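Local coordinates for pyridoxal kinase (Entamoeba histolytica, PDB 4S1H), which probably phosphorylates pyridoxal at the expense of ATP, yielding pyridoxal 5'-phosphate, and binds ADP together with magnesium, at residues S14-N19 with I258-C263; G82-P85 with L89-E92; T145-S148 with E154-S157. All coordinates share one frame; numbering follows the deposited sequence.

Contact 1: S14-N19 with I258-C263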
ATOM      1  N   SER A  14      -5.268   8.614  -1.301  1.00 18.02           N
ATOM      2  CA  SER A  14      -4.687   9.391  -2.371  1.00 18.46           C
ATOM      3  C   SER A  14      -3.448  10.074  -1.819  1.00 18.06           C
ATOM      4  O   SER A  14      -3.408  10.474  -0.636  1.00 17.79           O
ATOM      5  CB  SER A  14      -5.669  10.438  -2.825  1.00 20.55           C
ATOM      6  OG  SER A  14      -5.188  11.212  -3.912  1.00 25.38           O
ATOM      7  N   GLY A  15      -2.445  10.157  -2.663  1.00 18.04           N
ATOM      8  CA  GLY A  15      -1.148  10.679  -2.236  1.00 18.22           C
ATOM      9  C   GLY A  15      -0.273   9.770  -1.407  1.00 18.80           C
ATOM     10  O   GLY A  15      -0.501   8.568  -1.282  1.00 17.42           O
ATOM     11  N   PHE A  16       0.775  10.346  -0.830  1.00 17.57           N
ATOM     12  CA  PHE A  16       1.908   9.566  -0.343  1.00 20.51           C
ATOM     13  C   PHE A  16       2.392  10.125   0.994  1.00 19.86           C
ATOM     14  O   PHE A  16       3.124  11.120   1.060  1.00 22.08           O
ATOM     15  CB  PHE A  16       3.023   9.527  -1.405  1.00 21.41           C
ATOM     16  CG  PHE A  16       2.506   9.317  -2.808  1.00 26.05           C
ATOM     17  CD1 PHE A  16       2.041   8.082  -3.200  1.00 31.00           C
ATOM     18  CD2 PHE A  16       2.388  10.391  -3.695  1.00 32.59           C
ATOM     19  CE1 PHE A  16       1.513   7.895  -4.477  1.00 22.04           C
ATOM     20  CE2 PHE A  16       1.868  10.217  -4.977  1.00 36.06           C
ATOM     21  CZ  PHE A  16       1.426   8.957  -5.368  1.00 24.91           C
ATOM     22  N   VAL A  17       1.962   9.467   2.058  1.00 17.87           N
ATOM     23  CA  VAL A  17       2.557   9.608   3.407  1.00 19.20           C
ATOM     24  C   VAL A  17       2.587   8.245   4.072  1.00 19.71           C
ATOM     25  O   VAL A  17       1.954   7.294   3.580  1.00 19.18           O
ATOM     26  CB  VAL A  17       1.798  10.621   4.307  1.00 25.23           C
ATOM     27  CG1 VAL A  17       1.818  12.014   3.694  1.00 26.92           C
ATOM     28  CG2 VAL A  17       0.373  10.176   4.577  1.00 20.99           C
ATOM     29  N   GLY A  18       3.332   8.162   5.183  1.00 17.00           N
ATOM     30  CA  GLY A  18       3.334   7.042   6.071  1.00 14.93           C
ATOM     31  C   GLY A  18       3.503   5.694   5.410  1.00 15.39           C
ATOM     32  O   GLY A  18       4.384   5.489   4.547  1.00 14.58           O
ATOM     33  N   ASN A  19       2.629   4.771   5.789  1.00 15.68           N
ATOM     34  CA  ASN A  19       2.707   3.423   5.220  1.00 15.76           C
ATOM     35  C   ASN A  19       2.461   3.328   3.708  1.00 16.02           C
ATOM     36  O   ASN A  19       2.896   2.368   3.098  1.00 15.95           O
ATOM     37  CB  ASN A  19       1.812   2.419   5.965  1.00 15.88           C
ATOM     38  CG  ASN A  19       2.578   1.534   6.911  1.00 18.49           C
ATOM     39  OD1 ASN A  19       3.805   1.464   6.870  1.00 19.03           O
ATOM     40  ND2 ASN A  19       1.863   0.839   7.759  1.00 15.03           N
ATOM     41  N   ILE A 258       4.598  14.483  -3.256  1.00 26.97           N
ATOM     42  CA  ILE A 258       5.891  14.135  -3.846  1.00 24.20           C
ATOM     43  C   ILE A 258       5.699  13.170  -4.995  1.00 25.88           C
ATOM     44  O   ILE A 258       4.744  12.370  -5.005  1.00 29.13           O
ATOM     45  CB  ILE A 258       6.906  13.562  -2.830  1.00 27.05           C
ATOM     46  CG1 ILE A 258       6.353  12.319  -2.129  1.00 35.06           C
ATOM     47  CG2 ILE A 258       7.312  14.654  -1.839  1.00 34.00           C
ATOM     48  CD1 ILE A 258       7.352  11.602  -1.266  1.00 44.44           C
ATOM     49  N   ASN A 259       6.581  13.278  -5.987  1.00 23.95           N
ATOM     50  CA  ASN A 259       6.455  12.532  -7.243  1.00 24.99           C
ATOM     51  C   ASN A 259       7.061  11.103  -7.164  1.00 21.95           C
ATOM     52  O   ASN A 259       7.840  10.696  -8.027  1.00 26.42           O
ATOM     53  CB  ASN A 259       7.093  13.349  -8.359  1.00 24.96           C
ATOM     54  CG  ASN A 259       6.705  12.892  -9.738  1.00 27.30           C
ATOM     55  OD1 ASN A 259       5.727  12.158  -9.917  1.00 31.21           O
ATOM     56  ND2 ASN A 259       7.440  13.358 -10.734  1.00 28.35           N
ATOM     57  N   ILE A 260       6.644  10.338  -6.174  1.00 21.85           N
ATOM     58  CA  ILE A 260       7.268   9.075  -5.894  1.00 20.93           C
ATOM     59  C   ILE A 260       6.896   7.999  -6.929  1.00 22.99           C
ATOM     60  O   ILE A 260       7.739   7.185  -7.257  1.00 20.89           O
ATOM     61  CB  ILE A 260       7.032   8.643  -4.424  1.00 24.43           C
ATOM     62  CG1 ILE A 260       7.975   7.497  -4.061  1.00 30.79           C
ATOM     63  CG2 ILE A 260       5.586   8.262  -4.161  1.00 34.68           C
ATOM     64  CD1 ILE A 260       7.922   7.122  -2.596  1.00 31.71           C
ATOM     65  N   ILE A 261       5.678   8.020  -7.461  1.00 20.83           N
ATOM     66  CA  ILE A 261       5.261   6.960  -8.443  1.00 21.64           C
ATOM     67  C   ILE A 261       6.114   7.010  -9.722  1.00 21.21           C
ATOM     68  O   ILE A 261       6.672   5.999 -10.159  1.00 19.70           O
ATOM     69  CB  ILE A 261       3.765   7.043  -8.782  1.00 26.77           C
ATOM     70  CG1 ILE A 261       2.889   6.834  -7.534  1.00 27.21           C
ATOM     71  CG2 ILE A 261       3.378   5.987  -9.824  1.00 27.99           C
ATOM     72  CD1 ILE A 261       3.026   5.492  -6.833  1.00 31.38           C
ATOM     73  N   ASN A 262       6.268   8.193 -10.301  1.00 20.30           N
ATOM     74  CA  ASN A 262       7.115   8.370 -11.478  1.00 21.91           C
ATOM     75  C   ASN A 262       8.603   8.138 -11.213  1.00 20.93           C
ATOM     76  O   ASN A 262       9.349   7.827 -12.141  1.00 24.32           O
ATOM     77  CB  ASN A 262       6.854   9.719 -12.143  1.00 25.39           C
ATOM     78  CG  ASN A 262       5.440   9.807 -12.706  1.00 35.86           C
ATOM     79  OD1 ASN A 262       5.001   8.880 -13.393  1.00 31.98           O
ATOM     80  ND2 ASN A 262       4.683  10.853 -12.330  1.00 31.53           N
ATOM     81  N   CYS A 263       9.006   8.268  -9.943  1.00 21.20           N
ATOM     82  CA  CYS A 263      10.368   8.076  -9.544  1.00 21.13           C
ATOM     83  C   CYS A 263      10.661   6.664  -9.066  1.00 19.04           C
ATOM     84  O   CYS A 263      11.793   6.385  -8.698  1.00 20.46           O
ATOM     85  CB  CYS A 263      10.755   9.126  -8.483  1.00 22.16           C
ATOM     86  SG  CYS A 263      10.856  10.802  -9.208  1.00 27.03           S
TER
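Phe16, in the loop leading into helix 18-28 of this ribokinase-like fold, packs its ring against the side chains of Ile260 and Ile261 and the carbonyl of Ile258, all in the long loop after helix 234-250. The contact is chiefly apolar. CG2 of Ile260 sits over one face of the ring, 3.7 Å from its centroid and 19° off the normal, a CH-pi contact offset toward Phe16 CG. Because Ile260 CG1 is anti to the backbone N (chi1 -166°), CG2 falls between that nitrogen and the carbonyl carbon and is the branch laid on the ring. CG1 of Ile261 approaches obliquely, 3.4 Å from Phe16 CZ, the side chains crossing at about a right angle. A flat ring offers branched isoleucines a broad surface, and Ile24 of helix 18-28 packs on the same cluster.

Among polar groups, Phe16 N is hydrogen-bonded to Glu257 OE1, and Ile261 O to Gln30 NE2 of the second subunit, so the loop is part of the dimer interface. Asn259 is the centre of an inverse gamma turn, with a weak bond from Ile260 N to Ile258 O. That same carbonyl meets the ring obliquely, Ile258 O lying 3.3 Å from Phe16 CD2.

Contact 2: G82-P85 with L89-E92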
ATOM      1  N   GLY A  82       5.719   4.712  12.577  1.00 15.80           N
ATOM      2  CA  GLY A  82       5.544   6.058  12.098  1.00 15.91           C
ATOM      3  C   GLY A  82       4.495   6.791  12.884  1.00 16.00           C
ATOM      4  O   GLY A  82       4.625   6.989  14.126  1.00 15.51           O
ATOM      5  N   TYR A  83       3.457   7.216  12.175  1.00 14.79           N
ATOM      6  CA  TYR A  83       2.428   8.072  12.737  1.00 15.73           C
ATOM      7  C   TYR A  83       1.442   7.284  13.576  1.00 17.33           C
ATOM      8  O   TYR A  83       1.000   6.220  13.142  1.00 17.22           O
ATOM      9  CB  TYR A  83       1.660   8.800  11.634  1.00 16.73           C
ATOM     10  CG  TYR A  83       0.540   9.661  12.140  1.00 17.51           C
ATOM     11  CD1 TYR A  83       0.790  10.965  12.597  1.00 20.76           C
ATOM     12  CD2 TYR A  83      -0.768   9.195  12.175  1.00 17.98           C
ATOM     13  CE1 TYR A  83      -0.241  11.760  13.073  1.00 25.03           C
ATOM     14  CE2 TYR A  83      -1.794   9.983  12.635  1.00 18.38           C
ATOM     15  CZ  TYR A  83      -1.535  11.258  13.080  1.00 20.12           C
ATOM     16  OH  TYR A  83      -2.554  12.050  13.538  1.00 32.99           O
ATOM     17  N   PHE A  84       1.120   7.809  14.763  1.00 16.25           N
ATOM     18  CA  PHE A  84       0.010   7.302  15.553  1.00 16.16           C
ATOM     19  C   PHE A  84      -0.976   8.433  15.856  1.00 18.09           C
ATOM     20  O   PHE A  84      -0.562   9.530  16.248  1.00 17.94           O
ATOM     21  CB  PHE A  84       0.497   6.713  16.859  1.00 17.08           C
ATOM     22  CG  PHE A  84       1.379   5.529  16.701  1.00 15.74           C
ATOM     23  CD1 PHE A  84       0.859   4.250  16.693  1.00 17.61           C
ATOM     24  CD2 PHE A  84       2.764   5.691  16.667  1.00 16.21           C
ATOM     25  CE1 PHE A  84       1.698   3.164  16.582  1.00 19.89           C
ATOM     26  CE2 PHE A  84       3.608   4.601  16.590  1.00 15.94           C
ATOM     27  CZ  PHE A  84       3.076   3.332  16.542  1.00 17.28           C
ATOM     28  N   PRO A  85      -2.272   8.187  15.697  1.00 19.03           N
ATOM     29  CA  PRO A  85      -3.266   9.226  15.982  1.00 23.90           C
ATOM     30  C   PRO A  85      -3.593   9.369  17.471  1.00 28.89           C
ATOM     31  O   PRO A  85      -4.137  10.405  17.872  1.00 26.70           O
ATOM     32  CB  PRO A  85      -4.502   8.758  15.180  1.00 22.54           C
ATOM     33  CG  PRO A  85      -4.386   7.292  15.152  1.00 19.73           C
ATOM     34  CD  PRO A  85      -2.914   7.006  15.071  1.00 17.82           C
ATOM     35  N   LEU A  89      -2.634   3.388  20.999  1.00 18.66           N
ATOM     36  CA  LEU A  89      -1.999   2.553  19.966  1.00 17.76           C
ATOM     37  C   LEU A  89      -0.488   2.537  20.207  1.00 17.11           C
ATOM     38  O   LEU A  89       0.168   1.545  19.917  1.00 17.35           O
ATOM     39  CB  LEU A  89      -2.304   3.054  18.551  1.00 17.95           C
ATOM     40  CG  LEU A  89      -3.780   3.116  18.125  1.00 22.02           C
ATOM     41  CD1 LEU A  89      -3.875   3.823  16.780  1.00 25.19           C
ATOM     42  CD2 LEU A  89      -4.383   1.734  18.093  1.00 23.08           C
ATOM     43  N   VAL A  90       0.073   3.617  20.739  1.00 16.43           N
ATOM     44  CA  VAL A  90       1.489   3.646  20.999  1.00 16.52           C
ATOM     45  C   VAL A  90       1.839   2.669  22.119  1.00 16.96           C
ATOM     46  O   VAL A  90       2.813   1.931  22.000  1.00 19.92           O
ATOM     47  CB  VAL A  90       1.987   5.072  21.355  1.00 16.39           C
ATOM     48  CG1 VAL A  90       3.483   5.077  21.679  1.00 16.25           C
ATOM     49  CG2 VAL A  90       1.702   6.042  20.207  1.00 16.03           C
ATOM     50  N   TYR A  91       1.091   2.724  23.222  1.00 17.56           N
ATOM     51  CA  TYR A  91       1.357   1.838  24.359  1.00 18.72           C
ATOM     52  C   TYR A  91       1.153   0.376  23.960  1.00 19.21           C
ATOM     53  O   TYR A  91       1.953  -0.466  24.330  1.00 21.36           O
ATOM     54  CB  TYR A  91       0.549   2.216  25.597  1.00 19.37           C
ATOM     55  CG  TYR A  91       1.031   3.514  26.225  1.00 20.66           C
ATOM     56  CD1 TYR A  91       2.324   3.632  26.674  1.00 26.29           C
ATOM     57  CD2 TYR A  91       0.187   4.610  26.322  1.00 23.09           C
ATOM     58  CE1 TYR A  91       2.784   4.816  27.241  1.00 26.28           C
ATOM     59  CE2 TYR A  91       0.632   5.795  26.890  1.00 28.03           C
ATOM     60  CZ  TYR A  91       1.930   5.879  27.336  1.00 26.23           C
ATOM     61  OH  TYR A  91       2.422   7.044  27.884  1.00 35.04           O
ATOM     62  N   GLU A  92       0.141   0.091  23.151  1.00 18.07           N
ATOM     63  CA  GLU A  92      -0.032  -1.280  22.663  1.00 19.51           C
ATOM     64  C   GLU A  92       1.118  -1.724  21.755  1.00 19.45           C
ATOM     65  O   GLU A  92       1.628  -2.850  21.890  1.00 18.72           O
ATOM     66  CB  GLU A  92      -1.337  -1.420  21.930  1.00 19.89           C
ATOM     67  CG  GLU A  92      -1.634  -2.829  21.419  1.00 23.06           C
ATOM     68  CD  GLU A  92      -1.560  -3.929  22.466  1.00 34.26           C
ATOM     69  OE1 GLU A  92      -1.599  -3.673  23.708  1.00 36.37           O
ATOM     70  OE2 GLU A  92      -1.475  -5.096  22.018  1.00 29.08           O
TER
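The loop that carries the chain from strand 78-81 of the central sheet into helix 87-100 folds back on the first turn of that helix, in the beta-to-alpha half of a beta-alpha-beta unit. Phe84 and Pro85 of the loop meet Leu89 and Val90 of the helix, and the contact is made by apolar side chains.

Phe84 takes the larger share on the loop side. CG2 of Val90 stands over one face of its ring, 4.0 Å from the centroid and 29° from the normal, a CH-pi contact shifted toward the root of the ring, where Val90 CG2 is 3.6 Å from Phe84 CG. The branching of valine serves this well: with CG1 anti to the backbone N (chi1 178°), the other methyl, CG2, lies beside that nitrogen and is the one that reaches the phenylalanine. Leu89 adds a contact nearer the backbone, its CB lying 3.9 Å from Phe84 CD1 in an oblique approach.

Pro85 makes the second patch. Its CD is 3.7 Å from Leu89 CD1, and the proline ring and the leucine side chain cross at about a right angle. A proline fits here because its compact ring gives the leucine methyl an apolar surface while restricting the backbone just before the helix.

Other elements continue this packing: Met130 and Leu133 of helix 124-133 touch Phe84, and Phe60 of helix 57-69 touches Leu89. Pro85 is about 7 Å, between side chains, from Ser10, which binds pyridoxal 5'-phosphate in another structure of the enzyme. Strand 78-81, helix 87-100 and strand 107-110 together form a beta-alpha-beta crossover between neighbouring parallel strands, as in the alpha/beta fold of the ribokinase superfamily.

Contact 3: T145-S148 with E154-S157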
ATOM      1  N   THR A 145      12.247  19.641  15.034  1.00 20.24           N
ATOM      2  CA  THR A 145      11.082  19.922  15.857  1.00 19.96           C
ATOM      3  C   THR A 145      10.713  18.732  16.755  1.00 19.33           C
ATOM      4  O   THR A 145      10.411  18.893  17.945  1.00 20.76           O
ATOM      5  CB  THR A 145       9.881  20.297  14.968  1.00 21.77           C
ATOM      6  OG1 THR A 145      10.149  21.552  14.325  1.00 25.07           O
ATOM      7  CG2 THR A 145       8.623  20.454  15.792  1.00 28.21           C
ATOM      8  N   GLU A 146      10.732  17.551  16.148  1.00 19.08           N
ATOM      9  CA  GLU A 146      10.399  16.325  16.843  1.00 18.98           C
ATOM     10  C   GLU A 146      11.418  16.043  17.939  1.00 18.01           C
ATOM     11  O   GLU A 146      11.021  15.707  19.064  1.00 19.96           O
ATOM     12  CB  GLU A 146      10.207  15.173  15.861  1.00 20.46           C
ATOM     13  CG  GLU A 146       8.963  15.411  15.040  1.00 21.30           C
ATOM     14  CD  GLU A 146       8.930  14.720  13.710  1.00 27.62           C
ATOM     15  OE1 GLU A 146      10.005  14.303  13.211  1.00 20.50           O
ATOM     16  OE2 GLU A 146       7.783  14.602  13.196  1.00 22.14           O
ATOM     17  N   LEU A 147      12.710  16.225  17.634  1.00 18.55           N
ATOM     18  CA  LEU A 147      13.755  16.131  18.654  1.00 18.81           C
ATOM     19  C   LEU A 147      13.499  17.071  19.829  1.00 23.79           C
ATOM     20  O   LEU A 147      13.636  16.681  20.981  1.00 24.59           O
ATOM     21  CB  LEU A 147      15.156  16.373  18.050  1.00 20.37           C
ATOM     22  CG  LEU A 147      16.366  16.211  18.976  1.00 18.22           C
ATOM     23  CD1 LEU A 147      16.475  14.778  19.517  1.00 19.63           C
ATOM     24  CD2 LEU A 147      17.642  16.562  18.234  1.00 21.39           C
ATOM     25  N   SER A 148      13.099  18.306  19.543  1.00 20.76           N
ATOM     26  CA  SER A 148      12.767  19.246  20.592  1.00 23.66           C
ATOM     27  C   SER A 148      11.582  18.787  21.452  1.00 26.73           C
ATOM     28  O   SER A 148      11.614  18.907  22.684  1.00 25.99           O
ATOM     29  CB  SER A 148      12.489  20.608  19.964  1.00 24.55           C
ATOM     30  OG  SER A 148      12.184  21.571  20.935  1.00 28.75           O
ATOM     31  N   GLU A 154      15.187  23.332  23.092  1.00 28.13           N
ATOM     32  CA  GLU A 154      15.126  23.992  21.791  1.00 29.60           C
ATOM     33  C   GLU A 154      16.143  23.300  20.870  1.00 24.21           C
ATOM     34  O   GLU A 154      17.212  22.907  21.323  1.00 23.90           O
ATOM     35  CB  GLU A 154      15.456  25.493  21.928  1.00 30.06           C
ATOM     36  CG  GLU A 154      14.421  26.354  22.667  1.00 42.23           C
ATOM     37  CD  GLU A 154      14.006  27.626  21.912  1.00 46.67           C
ATOM     38  OE1 GLU A 154      13.492  27.539  20.774  1.00 59.22           O
ATOM     39  OE2 GLU A 154      14.177  28.726  22.473  1.00 52.93           O
ATOM     40  N   VAL A 155      15.826  23.184  19.593  1.00 21.92           N
ATOM     41  CA  VAL A 155      16.777  22.647  18.592  1.00 21.07           C
ATOM     42  C   VAL A 155      16.752  23.549  17.370  1.00 21.91           C
ATOM     43  O   VAL A 155      15.958  23.346  16.469  1.00 24.45           O
ATOM     44  CB  VAL A 155      16.477  21.188  18.191  1.00 19.69           C
ATOM     45  CG1 VAL A 155      17.577  20.695  17.274  1.00 18.70           C
ATOM     46  CG2 VAL A 155      16.392  20.320  19.438  1.00 20.41           C
ATOM     47  N   ASN A 156      17.612  24.573  17.396  1.00 23.19           N
ATOM     48  CA  ASN A 156      17.690  25.581  16.339  1.00 27.51           C
ATOM     49  C   ASN A 156      19.037  25.593  15.628  1.00 27.83           C
ATOM     50  O   ASN A 156      19.300  26.498  14.842  1.00 32.36           O
ATOM     51  CB  ASN A 156      17.409  26.975  16.922  1.00 30.49           C
ATOM     52  CG  ASN A 156      16.054  27.076  17.569  1.00 26.81           C
ATOM     53  OD1 ASN A 156      15.009  26.865  16.945  1.00 39.67           O
ATOM     54  ND2 ASN A 156      16.072  27.370  18.859  1.00 31.76           N
ATOM     55  N   SER A 157      19.883  24.610  15.918  1.00 22.22           N
ATOM     56  CA  SER A 157      21.221  24.565  15.411  1.00 22.23           C
ATOM     57  C   SER A 157      21.813  23.228  15.693  1.00 20.65           C
ATOM     58  O   SER A 157      21.259  22.474  16.475  1.00 19.63           O
ATOM     59  CB  SER A 157      22.101  25.606  16.125  1.00 22.31           C
ATOM     60  OG  SER A 157      22.212  25.313  17.520  1.00 24.96           O
TER
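Val155, in the short loop joining the consecutive helices 144-151 and 158-170, turns back against Leu147 and Ser148 of the first helix. The apolar part of the contact rests on one methyl group. CG2 of Val155 lies 4.1 Å from Leu147 CG and about as far from Leu147 CD2, while its distance to Ser148 CB is 3.9 Å. Valine suits the turn because it is short and branched close to the backbone: CG1 is anti to the backbone N (chi1 -175°), which leaves CG2 beside that nitrogen and directed at the helix. Leucine has the reach to touch both Val155, whose side chain it crosses at about a right angle, and Ala164 and Leu168 of helix 158-170.

Beside this, the backbones come close: the alpha carbons of Ser148 and Glu154 are 5.4 Å apart. Ser148 OG sits 3.9 Å from Glu154 CA, a van der Waals contact, but its hydrogen bond is made to Leu153 O, next to segment 154-157. A serine is small enough to let the returning chain pass this near, and its hydroxyl ties that chain to the helix. Within 154-157 itself, Asn156 ND2 reaches Glu154 OE1 in a weak but nearly straight bond, 3.2 Å long with an N-H...O angle of 172°.

Beyond the turn, Ser157 occupies the N-cap of helix 158-170, its OG hydrogen-bonded to Glu160 N. Ala161 and Ala164 of that helix touch Val155, so the loop and Leu147 together pack helix 144-151 against helix 158-170; in sequence, helix 144-151 follows strand 139-140 of the central sheet.

Contacts 1 and 2 are buried, whereas contact 3 is only partly so, with Glu154 exposed at its margin. Contact 1 joins parts of the chain 239 residues apart and encloses both others along the sequence; contacts 2 and 3 are local closures, each binding a loop to the helix beside it. Their chemistry differs with burial: a phenylalanine ring faces aliphatic methyls in contacts 1 and 2, while contact 3 has no aromatic and mixes a valine-leucine pair with serine. Contact 1 alone is touched by the second subunit. The three share no helix or strand and stand apart, with centres 22 to 27 Å from one another.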